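Local coordinates for protein methionine-R-sulfoxide reductase (Neisseria meningitidis, PDB 3MMH) that reduces free methionine-R-sulfoxide to methionine, probably by cysteine thiol chemistry, within a GAF-domain fold, at residues A[13-18]-A[147-152]. Sequence-based numbering, arbitrary orientation. Where two conformers were deposited one is given.
Sequences ALYREV and LYLGEL
Tyr-15 and Tyr-148 are the closest backbone pair, CA to CA 6.5 Å, where helices 11-27 and 143-165 run side by side. The axes of segments 13-18 and 147-152 lie 10.6 Å apart and point nearly the same way, at 14°. Each tyrosine lays its ring against the other's CB. The methylene of Tyr-148 sits over one face of the Tyr-15 ring in a CH-pi contact, CB 3.6 Å from the ring centroid. In return, CB of Tyr-15 lies over a face of the Tyr-148 ring, 3.4 Å from Tyr-148 CD2. The ring planes are tilted by 25° and displaced along each other, centroids 5.3 Å apart, so little of one ring lies over the other. In both tyrosines chi1 sets CG beside the residue's own backbone N, and this turns a face of the Tyr-15 ring to Tyr-148 CB. Beyond this pair, Leu-149 lies at the edge of the Tyr-15 ring, its CD2 3.9 Å from Tyr-15 CE1. The Tyr-15 hydroxyl passes Leu-149 CG and hydrogen-bonds to Asp-145, about one turn earlier on helix 143-165. On the exposed side, the Arg-16 chain bends at chi3 (-68°) and brings NH1 to Tyr-148 OH at 3.5 Å. This bond is weak but nearly straight, and the hydroxyl lies at the guanidinium edge. The contact joins the first and last helices of the chain, away from the substrate pocket. Its chemistry is mainly apolar, with the buried Tyr-15 ring tied at its phenol end and a weak arginine bond at the exposed margin.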
ATOM      1  N   ALA A  13       4.383   9.618 -23.032  1.00 11.36           N
ATOM      2  CA  ALA A  13       4.287  10.984 -22.588  1.00 11.91           C
ATOM      3  C   ALA A  13       3.912  11.030 -21.108  1.00 10.59           C
ATOM      4  O   ALA A  13       4.360  11.908 -20.377  1.00 11.69           O
ATOM      5  CB  ALA A  13       3.287  11.764 -23.466  1.00 13.86           C
ATOM      6  N   LEU A  14       3.020  10.121 -20.658  1.00 10.74           N
ATOM      7  CA  LEU A  14       2.614  10.130 -19.264  1.00 10.50           C
ATOM      8  C   LEU A  14       3.771   9.763 -18.343  1.00 10.03           C
ATOM      9  O   LEU A  14       3.952  10.371 -17.301  1.00 10.47           O
ATOM     10  CB  LEU A  14       1.381   9.237 -19.053  1.00 11.02           C
ATOM     11  CG  LEU A  14       0.769   9.296 -17.644  1.00 11.11           C
ATOM     12  CD1 LEU A  14       0.301  10.647 -17.268  1.00 14.00           C
ATOM     13  CD2 LEU A  14      -0.369   8.272 -17.541  1.00 12.97           C
ATOM     14  N   TYR A  15       4.585   8.780 -18.716  1.00  9.53           N
ATOM     15  CA  TYR A  15       5.778   8.507 -17.919  1.00  8.84           C
ATOM     16  C   TYR A  15       6.627   9.731 -17.822  1.00 10.81           C
ATOM     17  O   TYR A  15       7.189  10.037 -16.771  1.00 10.41           O
ATOM     18  CB  TYR A  15       6.597   7.356 -18.527  1.00  9.76           C
ATOM     19  CG  TYR A  15       6.121   5.964 -18.173  1.00  9.38           C
ATOM     20  CD1 TYR A  15       6.287   5.513 -16.866  1.00  9.48           C
ATOM     21  CD2 TYR A  15       5.617   5.097 -19.101  1.00  9.60           C
ATOM     22  CE1 TYR A  15       5.955   4.212 -16.531  1.00  9.66           C
ATOM     23  CE2 TYR A  15       5.279   3.785 -18.776  1.00  9.89           C
ATOM     24  CZ  TYR A  15       5.444   3.355 -17.475  1.00  9.77           C
ATOM     25  OH  TYR A  15       5.171   2.062 -17.113  1.00 10.19           O
ATOM     26  N   ARG A  16       6.887  10.448 -18.923  1.00 10.77           N
ATOM     27  CA  ARG A  16       7.729  11.626 -18.865  1.00 11.20           C
ATOM     28  C   ARG A  16       7.166  12.699 -17.946  1.00 11.57           C
ATOM     29  O   ARG A  16       7.906  13.444 -17.317  1.00 13.25           O
ATOM     30  CB  ARG A  16       7.950  12.185 -20.280  1.00 13.30           C
ATOM     31  CG  ARG A  16       8.756  11.269 -21.155  1.00 14.43           C
ATOM     32  CD  ARG A  16       9.217  11.842 -22.465  1.00 18.37           C
ATOM     33  NE  ARG A  16       8.139  12.092 -23.388  1.00 23.61           N
ATOM     34  CZ  ARG A  16       7.735  11.275 -24.363  1.00 28.01           C
ATOM     35  NH1 ARG A  16       8.277  10.080 -24.485  1.00 29.75           N
ATOM     36  NH2 ARG A  16       6.736  11.649 -25.191  1.00 33.51           N
ATOM     37  N   GLU A  17       5.844  12.791 -17.897  1.00 12.35           N
ATOM     38  CA  GLU A  17       5.145  13.691 -16.995  1.00 13.54           C
ATOM     39  C   GLU A  17       5.199  13.304 -15.555  1.00 12.45           C
ATOM     40  O   GLU A  17       5.399  14.141 -14.684  1.00 13.84           O
ATOM     41  CB  GLU A  17       3.690  13.885 -17.463  1.00 14.11           C
ATOM     42  CG  GLU A  17       2.862  14.855 -16.754  1.00 16.42           C
ATOM     43  CD  GLU A  17       1.473  15.034 -17.300  1.00 18.42           C
ATOM     44  OE1 GLU A  17       1.028  14.250 -18.101  1.00 20.23           O
ATOM     45  OE2 GLU A  17       0.770  15.985 -16.890  1.00 24.92           O
ATOM     46  N   VAL A  18       5.066  12.005 -15.279  1.00 11.40           N
ATOM     47  CA  VAL A  18       4.857  11.507 -13.962  0.60 12.21           C
ATOM     48  C   VAL A  18       6.167  11.161 -13.231  1.00 11.28           C
ATOM     49  O   VAL A  18       6.254  11.361 -12.019  1.00 11.92           O
ATOM     50  CB  VAL A  18       3.934  10.344 -14.032  0.60 15.26           C
ATOM     51  CG1 VAL A  18       3.906   9.493 -12.693  0.60 14.78           C
ATOM     52  CG2 VAL A  18       2.539  10.879 -14.321  0.60 16.57           C
ATOM     53  N   LEU A 147      11.618   0.674 -20.038  1.00 11.45           N
ATOM     54  CA  LEU A 147      12.533   1.801 -19.965  0.70 11.41           C
ATOM     55  C   LEU A 147      12.218   2.695 -18.750  1.00 10.20           C
ATOM     56  O   LEU A 147      13.082   2.986 -17.926  1.00 10.93           O
ATOM     57  CB  LEU A 147      12.498   2.620 -21.255  0.70 13.19           C
ATOM     58  CG  LEU A 147      13.493   3.794 -21.298  0.70 13.96           C
ATOM     59  CD1 LEU A 147      14.883   3.224 -21.644  0.70 14.24           C
ATOM     60  CD2 LEU A 147      13.068   4.831 -22.366  0.70 14.26           C
ATOM     61  N   TYR A 148      10.992   3.160 -18.668  1.00 10.97           N
ATOM     62  CA  TYR A 148      10.636   4.131 -17.652  1.00 10.12           C
ATOM     63  C   TYR A 148      10.470   3.572 -16.277  1.00 10.14           C
ATOM     64  O   TYR A 148      10.916   4.201 -15.308  1.00 10.61           O
ATOM     65  CB  TYR A 148       9.405   4.931 -18.102  1.00 10.86           C
ATOM     66  CG  TYR A 148       9.740   5.895 -19.209  1.00 12.25           C
ATOM     67  CD1 TYR A 148      10.668   6.926 -19.049  1.00 13.88           C
ATOM     68  CD2 TYR A 148       9.037   5.876 -20.415  1.00 13.20           C
ATOM     69  CE1 TYR A 148      10.939   7.798 -20.103  1.00 15.30           C
ATOM     70  CE2 TYR A 148       9.309   6.794 -21.423  1.00 14.43           C
ATOM     71  CZ  TYR A 148      10.290   7.720 -21.273  1.00 14.43           C
ATOM     72  OH  TYR A 148      10.554   8.620 -22.312  1.00 18.69           O
ATOM     73  N   LEU A 149       9.973   2.348 -16.126  1.00  9.66           N
ATOM     74  CA  LEU A 149       9.985   1.740 -14.781  1.00  9.98           C
ATOM     75  C   LEU A 149      11.388   1.381 -14.389  1.00  9.07           C
ATOM     76  O   LEU A 149      11.710   1.402 -13.189  1.00 10.07           O
ATOM     77  CB  LEU A 149       9.042   0.540 -14.691  1.00  9.61           C
ATOM     78  CG  LEU A 149       7.545   0.879 -14.864  1.00  9.56           C
ATOM     79  CD1 LEU A 149       6.736  -0.385 -14.995  1.00 10.91           C
ATOM     80  CD2 LEU A 149       7.052   1.757 -13.700  1.00 10.89           C
ATOM     81  N   GLY A 150      12.295   1.102 -15.334  1.00 10.58           N
ATOM     82  CA  GLY A 150      13.699   0.968 -14.974  1.00 11.31           C
ATOM     83  C   GLY A 150      14.303   2.242 -14.463  1.00 10.96           C
ATOM     84  O   GLY A 150      15.079   2.205 -13.485  1.00 12.88           O
ATOM     85  N   GLU A 151      13.937   3.370 -15.040  1.00 11.62           N
ATOM     86  CA  GLU A 151      14.422   4.647 -14.498  1.00 12.44           C
ATOM     87  C   GLU A 151      13.797   4.936 -13.144  1.00 11.17           C
ATOM     88  O   GLU A 151      14.482   5.458 -12.265  1.00 11.89           O
ATOM     89  CB  GLU A 151      14.070   5.769 -15.487  1.00 14.30           C
ATOM     90  CG  GLU A 151      14.845   5.772 -16.807  1.00 20.02           C
ATOM     91  CD  GLU A 151      16.355   5.736 -16.592  0.80 23.84           C
ATOM     92  OE1 GLU A 151      16.859   6.504 -15.771  0.80 31.72           O
ATOM     93  OE2 GLU A 151      16.989   4.830 -17.164  0.80 34.95           O
ATOM     94  N   LEU A 152      12.542   4.591 -12.922  1.00 10.44           N
ATOM     95  CA  LEU A 152      11.916   4.727 -11.641  1.00 10.46           C
ATOM     96  C   LEU A 152      12.663   3.870 -10.584  1.00 10.10           C
ATOM     97  O   LEU A 152      12.855   4.311  -9.440  1.00 10.34           O
ATOM     98  CB  LEU A 152      10.457   4.353 -11.700  1.00 10.20           C
ATOM     99  CG  LEU A 152       9.719   4.449 -10.352  1.00 11.25           C
ATOM    100  CD1 LEU A 152       9.813   5.826  -9.729  1.00 12.69           C
ATOM    101  CD2 LEU A 152       8.237   4.063 -10.598  1.00 12.68           C
TER